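Local atomic coordinates of periplasmic solute binding protein (Pectobacterium atrosepticum, PDB entry 4RY1), a protein that probably captures a sugar in the periplasm and hands it to an ABC-type transporter for uptake. Residues N123-P135 and A144-P158. Numbering follows the deposited sequence.
Sequences NKTTWDNAGVAYP and AGPVFKQKLGDSYYP
Two consecutive helices of this periplasmic binding-protein fold, 124-130 and 138-152, cross nearly at a right angle, their short segment axes 79° apart, and pack Trp127 and Ala130 against Phe148. The phenyl ring points its edge at the indole face: CZ of Phe148 lies 3.6 Å from CD2 of Trp127, and the ring planes meet at 72°. Aromatic C-H groups thus face the electron-rich indole, while CD1 of Tyr134 lies over the rim of its opposite face. The ring of Phe148 is itself sandwiched, with the methyl of Ala130 over one face (CB to ring centroid 3.9 Å, a CH-pi contact) and CG of Pro158 over the other. A small residue suits position 130, where the two backbones come close. Leu152 extends CD1 to 3.8 Å from CG2 of Thr126; chi1 of -49° sets OG1 beside the backbone N, hydrogen-bonded to Gly241 O, and swings that methyl anti. Gly131, with positive phi, closes helix 124-130 in a Schellman motif, and beyond it Val132 presses CG2 tightly against CG1 of Val147, 3.5 Å away. At the exposed margin, Lys151 lays its methylenes along the carbonyl end of helix 124-130, and a water accepts from its NZ and donates to Asn129 O. Direct contact is therefore almost wholly apolar, its specificity resting on the fit of rings and methyls, while Trp127 NE1 is satisfied outside the pair by Ala244 O.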
ATOM      1  N   ASN A 123       8.061   6.134 -16.065  1.00 16.97           N
ATOM      2  CA  ASN A 123       7.655   6.917 -17.222  1.00 18.09           C
ATOM      3  C   ASN A 123       8.632   6.617 -18.355  1.00 19.19           C
ATOM      4  O   ASN A 123       9.775   7.096 -18.383  1.00 19.33           O
ATOM      5  CB  ASN A 123       7.649   8.411 -16.916  1.00 18.52           C
ATOM      6  CG  ASN A 123       7.060   9.226 -18.053  1.00 18.99           C
ATOM      7  OD1 ASN A 123       7.356   8.957 -19.220  1.00 21.02           O
ATOM      8  ND2 ASN A 123       6.203  10.194 -17.731  1.00 19.35           N
ATOM      9  N   LYS A 124       8.166   5.788 -19.270  1.00 18.95           N
ATOM     10  CA  LYS A 124       9.017   5.291 -20.357  1.00 21.15           C
ATOM     11  C   LYS A 124       9.666   6.412 -21.167  1.00 21.61           C
ATOM     12  O   LYS A 124      10.845   6.354 -21.521  1.00 21.69           O
ATOM     13  CB  LYS A 124       8.201   4.410 -21.293  1.00 23.97           C
ATOM     14  CG  LYS A 124       8.978   3.926 -22.510  1.00 28.35           C
ATOM     15  CD  LYS A 124       8.080   3.108 -23.440  1.00 26.59           C
ATOM     16  CE  LYS A 124       8.630   2.958 -24.847  1.00 29.35           C
ATOM     17  NZ  LYS A 124       9.923   2.234 -24.822  1.00 30.93           N
ATOM     18  N   THR A 125       8.871   7.426 -21.469  1.00 20.66           N
ATOM     19  CA  THR A 125       9.321   8.531 -22.319  1.00 21.74           C
ATOM     20  C   THR A 125      10.543   9.213 -21.707  1.00 26.04           C
ATOM     21  O   THR A 125      11.559   9.441 -22.356  1.00 24.23           O
ATOM     22  CB  THR A 125       8.188   9.543 -22.547  1.00 26.12           C
ATOM     23  OG1 THR A 125       7.054   8.854 -23.085  1.00 25.83           O
ATOM     24  CG2 THR A 125       8.599  10.656 -23.515  1.00 28.79           C
ATOM     25  N   THR A 126      10.437   9.518 -20.432  1.00 22.37           N
ATOM     26  CA  THR A 126      11.550  10.156 -19.721  1.00 21.94           C
ATOM     27  C   THR A 126      12.840   9.313 -19.663  1.00 22.82           C
ATOM     28  O   THR A 126      13.930   9.819 -19.932  1.00 21.94           O
ATOM     29  CB  THR A 126      11.131  10.573 -18.313  1.00 20.78           C
ATOM     30  OG1 THR A 126       9.889  11.283 -18.391  1.00 20.62           O
ATOM     31  CG2 THR A 126      12.197  11.460 -17.714  1.00 19.78           C
ATOM     32  N   TRP A 127      12.719   8.040 -19.294  1.00 20.61           N
ATOM     33  CA  TRP A 127      13.884   7.138 -19.260  1.00 21.42           C
ATOM     34  C   TRP A 127      14.556   7.014 -20.646  1.00 24.94           C
ATOM     35  O   TRP A 127      15.789   7.038 -20.760  1.00 23.45           O
ATOM     36  CB  TRP A 127      13.464   5.751 -18.727  1.00 21.72           C
ATOM     37  CG  TRP A 127      13.305   5.740 -17.216  1.00 17.95           C
ATOM     38  CD1 TRP A 127      12.210   6.193 -16.484  1.00 19.54           C
ATOM     39  CD2 TRP A 127      14.284   5.319 -16.249  1.00 18.07           C
ATOM     40  NE1 TRP A 127      12.453   6.037 -15.150  1.00 18.49           N
ATOM     41  CE2 TRP A 127      13.711   5.515 -14.968  1.00 15.92           C
ATOM     42  CE3 TRP A 127      15.583   4.790 -16.329  1.00 18.69           C
ATOM     43  CZ2 TRP A 127      14.383   5.214 -13.791  1.00 16.82           C
ATOM     44  CZ3 TRP A 127      16.255   4.488 -15.137  1.00 18.15           C
ATOM     45  CH2 TRP A 127      15.645   4.704 -13.888  1.00 17.32           C
ATOM     46  N   ASP A 128      13.731   6.894 -21.680  1.00 20.60           N
ATOM     47  CA  ASP A 128      14.192   6.837 -23.087  1.00 24.29           C
ATOM     48  C   ASP A 128      14.901   8.151 -23.486  1.00 28.69           C
ATOM     49  O   ASP A 128      15.963   8.125 -24.110  1.00 28.18           O
ATOM     50  CB  ASP A 128      13.023   6.547 -24.051  1.00 24.60           C
ATOM     51  CG  ASP A 128      12.566   5.089 -24.019  1.00 27.96           C
ATOM     52  OD1 ASP A 128      13.255   4.251 -23.398  1.00 29.04           O
ATOM     53  OD2 ASP A 128      11.514   4.796 -24.622  1.00 29.67           O
ATOM     54  N   ASN A 129      14.337   9.292 -23.091  1.00 23.84           N
ATOM     55  CA  ASN A 129      14.975  10.600 -23.352  1.00 23.32           C
ATOM     56  C   ASN A 129      16.331  10.760 -22.636  1.00 27.09           C
ATOM     57  O   ASN A 129      17.258  11.355 -23.177  1.00 30.86           O
ATOM     58  CB  ASN A 129      14.035  11.761 -22.995  1.00 28.84           C
ATOM     59  CG  ASN A 129      12.836  11.870 -23.930  1.00 26.29           C
ATOM     60  OD1 ASN A 129      12.794  11.261 -25.007  1.00 38.04           O
ATOM     61  ND2 ASN A 129      11.868  12.686 -23.540  1.00 30.62           N
ATOM     62  N   ALA A 130      16.427  10.240 -21.419  1.00 22.58           N
ATOM     63  CA  ALA A 130      17.711  10.185 -20.686  1.00 26.98           C
ATOM     64  C   ALA A 130      18.725   9.197 -21.277  1.00 25.51           C
ATOM     65  O   ALA A 130      19.910   9.289 -20.986  1.00 28.45           O
ATOM     66  CB  ALA A 130      17.475   9.834 -19.225  1.00 22.72           C
ATOM     67  N   GLY A 131      18.238   8.219 -22.041  1.00 24.09           N
ATOM     68  CA  GLY A 131      19.073   7.131 -22.586  1.00 29.33           C
ATOM     69  C   GLY A 131      19.499   6.055 -21.595  1.00 31.08           C
ATOM     70  O   GLY A 131      20.533   5.404 -21.766  1.00 30.66           O
ATOM     71  N   VAL A 132      18.687   5.873 -20.557  1.00 22.59           N
ATOM     72  CA  VAL A 132      18.977   4.925 -19.497  1.00 24.22           C
ATOM     73  C   VAL A 132      17.929   3.818 -19.512  1.00 25.08           C
ATOM     74  O   VAL A 132      16.725   4.064 -19.586  1.00 25.22           O
ATOM     75  CB  VAL A 132      19.007   5.621 -18.115  1.00 23.47           C
ATOM     76  CG1 VAL A 132      19.404   4.642 -17.020  1.00 24.57           C
ATOM     77  CG2 VAL A 132      19.987   6.794 -18.137  1.00 27.01           C
ATOM     78  N   ALA A 133      18.423   2.591 -19.465  1.00 27.19           N
ATOM     79  CA  ALA A 133      17.577   1.425 -19.311  1.00 24.52           C
ATOM     80  C   ALA A 133      17.052   1.332 -17.884  1.00 20.58           C
ATOM     81  O   ALA A 133      17.712   1.743 -16.935  1.00 23.16           O
ATOM     82  CB  ALA A 133      18.359   0.167 -19.665  1.00 26.02           C
ATOM     83  N   TYR A 134      15.881   0.724 -17.730  1.00 24.11           N
ATOM     84  CA  TYR A 134      15.342   0.534 -16.385  1.00 19.81           C
ATOM     85  C   TYR A 134      16.338  -0.320 -15.592  1.00 19.37           C
ATOM     86  O   TYR A 134      16.864  -1.308 -16.119  1.00 24.58           O
ATOM     87  CB  TYR A 134      13.974  -0.162 -16.365  1.00 22.22           C
ATOM     88  CG  TYR A 134      12.822   0.525 -17.059  1.00 19.97           C
ATOM     89  CD1 TYR A 134      12.730   1.913 -17.135  1.00 19.54           C
ATOM     90  CD2 TYR A 134      11.795  -0.224 -17.611  1.00 21.07           C
ATOM     91  CE1 TYR A 134      11.650   2.525 -17.761  1.00 19.88           C
ATOM     92  CE2 TYR A 134      10.712   0.372 -18.231  1.00 20.45           C
ATOM     93  CZ  TYR A 134      10.650   1.748 -18.318  1.00 19.74           C
ATOM     94  OH  TYR A 134       9.583   2.336 -18.948  1.00 20.74           O
ATOM     95  N   PRO A 135      16.605   0.048 -14.329  1.00 21.35           N
ATOM     96  CA  PRO A 135      17.654  -0.620 -13.570  1.00 23.45           C
ATOM     97  C   PRO A 135      17.250  -1.997 -13.034  1.00 28.01           C
ATOM     98  O   PRO A 135      16.137  -2.216 -12.591  1.00 23.02           O
ATOM     99  CB  PRO A 135      17.949   0.361 -12.436  1.00 22.00           C
ATOM    100  CG  PRO A 135      16.650   1.071 -12.221  1.00 22.39           C
ATOM    101  CD  PRO A 135      16.025   1.177 -13.581  1.00 23.52           C
ATOM    102  N   ALA A 144      21.829   5.867 -12.612  1.00 22.85           N
ATOM    103  CA  ALA A 144      20.846   6.588 -13.451  1.00 21.63           C
ATOM    104  C   ALA A 144      20.675   8.060 -13.086  1.00 20.91           C
ATOM    105  O   ALA A 144      20.416   8.898 -13.966  1.00 22.01           O
ATOM    106  CB  ALA A 144      19.485   5.924 -13.388  1.00 21.18           C
ATOM    107  N   GLY A 145      20.776   8.359 -11.794  1.00 20.15           N
ATOM    108  CA  GLY A 145      20.551   9.723 -11.285  1.00 18.74           C
ATOM    109  C   GLY A 145      21.407  10.797 -11.966  1.00 22.15           C
ATOM    110  O   GLY A 145      20.880  11.784 -12.497  1.00 21.33           O
ATOM    111  N   PRO A 146      22.745  10.636 -11.942  1.00 22.89           N
ATOM    112  CA  PRO A 146      23.613  11.650 -12.561  1.00 23.22           C
ATOM    113  C   PRO A 146      23.392  11.791 -14.043  1.00 22.32           C
ATOM    114  O   PRO A 146      23.554  12.883 -14.605  1.00 27.74           O
ATOM    115  CB  PRO A 146      25.012  11.103 -12.306  1.00 26.42           C
ATOM    116  CG  PRO A 146      24.862  10.352 -11.027  1.00 27.75           C
ATOM    117  CD  PRO A 146      23.532   9.678 -11.149  1.00 22.20           C
ATOM    118  N   VAL A 147      23.034  10.690 -14.685  1.00 22.77           N
ATOM    119  CA  VAL A 147      22.753  10.714 -16.107  1.00 19.97           C
ATOM    120  C   VAL A 147      21.491  11.549 -16.409  1.00 20.58           C
ATOM    121  O   VAL A 147      21.476  12.393 -17.319  1.00 23.64           O
ATOM    122  CB  VAL A 147      22.649   9.310 -16.705  1.00 27.05           C
ATOM    123  CG1 VAL A 147      22.268   9.407 -18.164  1.00 26.59           C
ATOM    124  CG2 VAL A 147      23.956   8.524 -16.547  1.00 28.83           C
ATOM    125  N   PHE A 148      20.429  11.306 -15.655  1.00 22.09           N
ATOM    126  CA  PHE A 148      19.215  12.132 -15.780  1.00 20.53           C
ATOM    127  C   PHE A 148      19.548  13.620 -15.649  1.00 19.62           C
ATOM    128  O   PHE A 148      19.131  14.447 -16.477  1.00 24.62           O
ATOM    129  CB  PHE A 148      18.187  11.755 -14.705  1.00 18.49           C
ATOM    130  CG  PHE A 148      17.182  10.705 -15.145  1.00 20.16           C
ATOM    131  CD1 PHE A 148      17.582   9.455 -15.600  1.00 23.30           C
ATOM    132  CD2 PHE A 148      15.821  10.962 -15.059  1.00 18.62           C
ATOM    133  CE1 PHE A 148      16.638   8.499 -15.993  1.00 22.31           C
ATOM    134  CE2 PHE A 148      14.873  10.021 -15.452  1.00 20.33           C
ATOM    135  CZ  PHE A 148      15.279   8.780 -15.916  1.00 19.84           C
ATOM    136  N   LYS A 149      20.283  13.931 -14.591  1.00 20.75           N
ATOM    137  CA  LYS A 149      20.654  15.305 -14.241  1.00 19.50           C
ATOM    138  C   LYS A 149      21.448  15.966 -15.375  1.00 23.21           C
ATOM    139  O   LYS A 149      21.126  17.066 -15.812  1.00 24.77           O
ATOM    140  CB  LYS A 149      21.489  15.319 -12.956  1.00 23.19           C
ATOM    141  CG  LYS A 149      21.768  16.710 -12.426  1.00 24.29           C
ATOM    142  CD  LYS A 149      22.684  16.691 -11.224  1.00 26.69           C
ATOM    143  CE  LYS A 149      22.891  18.119 -10.759  1.00 37.00           C
ATOM    144  NZ  LYS A 149      23.547  18.192  -9.434  1.00 43.68           N
ATOM    145  N   GLN A 150      22.464  15.267 -15.863  1.00 23.61           N
ATOM    146  CA  GLN A 150      23.339  15.827 -16.900  1.00 24.45           C
ATOM    147  C   GLN A 150      22.602  15.937 -18.234  1.00 26.15           C
ATOM    148  O   GLN A 150      22.703  16.943 -18.955  1.00 35.73           O
ATOM    149  CB  GLN A 150      24.607  14.983 -17.068  1.00 24.98           C
ATOM    150  CG  GLN A 150      25.537  15.458 -18.193  1.00 32.75           C
ATOM    151  CD  GLN A 150      26.065  16.872 -17.998  1.00 73.73           C
ATOM    152  OE1 GLN A 150      26.274  17.327 -16.871  1.00 69.91           O
ATOM    153  NE2 GLN A 150      26.301  17.569 -19.105  1.00 76.02           N
ATOM    154  N   LYS A 151      21.860  14.897 -18.567  1.00 25.99           N
ATOM    155  CA  LYS A 151      21.257  14.785 -19.889  1.00 23.58           C
ATOM    156  C   LYS A 151      19.952  15.572 -20.036  1.00 28.49           C
ATOM    157  O   LYS A 151      19.701  16.203 -21.070  1.00 29.58           O
ATOM    158  CB  LYS A 151      21.044  13.320 -20.266  1.00 33.13           C
ATOM    159  CG  LYS A 151      20.479  13.158 -21.662  1.00 45.60           C
ATOM    160  CD  LYS A 151      21.240  12.141 -22.487  1.00 65.65           C
ATOM    161  CE  LYS A 151      20.802  12.212 -23.939  1.00 79.08           C
ATOM    162  NZ  LYS A 151      20.944  10.902 -24.625  1.00103.30           N
ATOM    163  N   LEU A 152      19.126  15.541 -19.001  1.00 23.37           N
ATOM    164  CA  LEU A 152      17.795  16.131 -19.088  1.00 22.80           C
ATOM    165  C   LEU A 152      17.675  17.418 -18.288  1.00 22.31           C
ATOM    166  O   LEU A 152      16.846  18.280 -18.597  1.00 26.83           O
ATOM    167  CB  LEU A 152      16.748  15.117 -18.619  1.00 23.57           C
ATOM    168  CG  LEU A 152      16.592  13.877 -19.502  1.00 22.93           C
ATOM    169  CD1 LEU A 152      15.371  13.097 -19.039  1.00 23.44           C
ATOM    170  CD2 LEU A 152      16.469  14.220 -20.982  1.00 27.40           C
ATOM    171  N   GLY A 153      18.486  17.521 -17.249  1.00 25.42           N
ATOM    172  CA  GLY A 153      18.496  18.693 -16.404  1.00 23.74           C
ATOM    173  C   GLY A 153      18.153  18.364 -14.968  1.00 22.47           C
ATOM    174  O   GLY A 153      17.610  17.314 -14.656  1.00 21.77           O
ATOM    175  N   ASP A 154      18.461  19.313 -14.094  1.00 22.54           N
ATOM    176  CA  ASP A 154      18.266  19.187 -12.651  1.00 22.75           C
ATOM    177  C   ASP A 154      16.801  18.916 -12.224  1.00 21.17           C
ATOM    178  O   ASP A 154      16.557  18.428 -11.126  1.00 20.76           O
ATOM    179  CB  ASP A 154      18.794  20.455 -11.982  1.00 33.10           C
ATOM    180  CG  ASP A 154      18.966  20.296 -10.509  1.00 34.89           C
ATOM    181  OD1 ASP A 154      19.546  19.255 -10.095  1.00 37.69           O
ATOM    182  OD2 ASP A 154      18.574  21.193  -9.789  1.00 61.08           O
ATOM    183  N   SER A 155      15.835  19.243 -13.082  1.00 18.14           N
ATOM    184  CA  SER A 155      14.406  18.983 -12.773  1.00 17.98           C
ATOM    185  C   SER A 155      14.002  17.514 -12.872  1.00 21.08           C
ATOM    186  O   SER A 155      12.951  17.133 -12.368  1.00 18.58           O
ATOM    187  CB  SER A 155      13.494  19.772 -13.710  1.00 21.53           C
ATOM    188  OG  SER A 155      13.510  21.144 -13.399  1.00 22.85           O
ATOM    189  N   TYR A 156      14.817  16.720 -13.573  1.00 18.44           N
ATOM    190  CA  TYR A 156      14.492  15.334 -13.921  1.00 16.69           C
ATOM    191  C   TYR A 156      15.119  14.307 -13.005  1.00 17.65           C
ATOM    192  O   TYR A 156      16.317  14.342 -12.755  1.00 19.73           O
ATOM    193  CB  TYR A 156      14.941  15.061 -15.356  1.00 19.79           C
ATOM    194  CG  TYR A 156      14.052  15.789 -16.342  1.00 21.99           C
ATOM    195  CD1 TYR A 156      14.293  17.114 -16.701  1.00 22.80           C
ATOM    196  CD2 TYR A 156      12.938  15.161 -16.879  1.00 25.61           C
ATOM    197  CE1 TYR A 156      13.449  17.784 -17.588  1.00 27.99           C
ATOM    198  CE2 TYR A 156      12.090  15.813 -17.749  1.00 27.61           C
ATOM    199  CZ  TYR A 156      12.347  17.124 -18.109  1.00 30.67           C
ATOM    200  OH  TYR A 156      11.500  17.763 -18.991  1.00 36.23           O
ATOM    201  N   TYR A 157      14.292  13.358 -12.558  1.00 16.55           N
ATOM    202  CA  TYR A 157      14.720  12.341 -11.597  1.00 16.73           C
ATOM    203  C   TYR A 157      14.180  10.973 -11.994  1.00 18.29           C
ATOM    204  O   TYR A 157      13.030  10.868 -12.424  1.00 17.19           O
ATOM    205  CB  TYR A 157      14.187  12.645 -10.192  1.00 15.55           C
ATOM    206  CG  TYR A 157      14.657  13.944  -9.569  1.00 14.36           C
ATOM    207  CD1 TYR A 157      14.045  15.145  -9.890  1.00 17.20           C
ATOM    208  CD2 TYR A 157      15.697  13.966  -8.655  1.00 16.07           C
ATOM    209  CE1 TYR A 157      14.455  16.340  -9.309  1.00 16.48           C
ATOM    210  CE2 TYR A 157      16.123  15.156  -8.063  1.00 17.79           C
ATOM    211  CZ  TYR A 157      15.498  16.340  -8.401  1.00 18.28           C
ATOM    212  OH  TYR A 157      15.902  17.492  -7.791  1.00 19.30           O
ATOM    213  N   PRO A 158      14.985   9.924 -11.788  1.00 16.50           N
ATOM    214  CA  PRO A 158      14.515   8.545 -11.985  1.00 16.54           C
ATOM    215  C   PRO A 158      13.243   8.177 -11.226  1.00 15.52           C
ATOM    216  O   PRO A 158      12.415   7.398 -11.722  1.00 17.46           O
ATOM    217  CB  PRO A 158      15.692   7.713 -11.445  1.00 16.84           C
ATOM    218  CG  PRO A 158      16.880   8.543 -11.779  1.00 18.10           C
ATOM    219  CD  PRO A 158      16.448   9.960 -11.548  1.00 16.94           C
TER
HETATM  220  O   HOH W   1      18.350   9.663 -25.646  1.00 47.30           O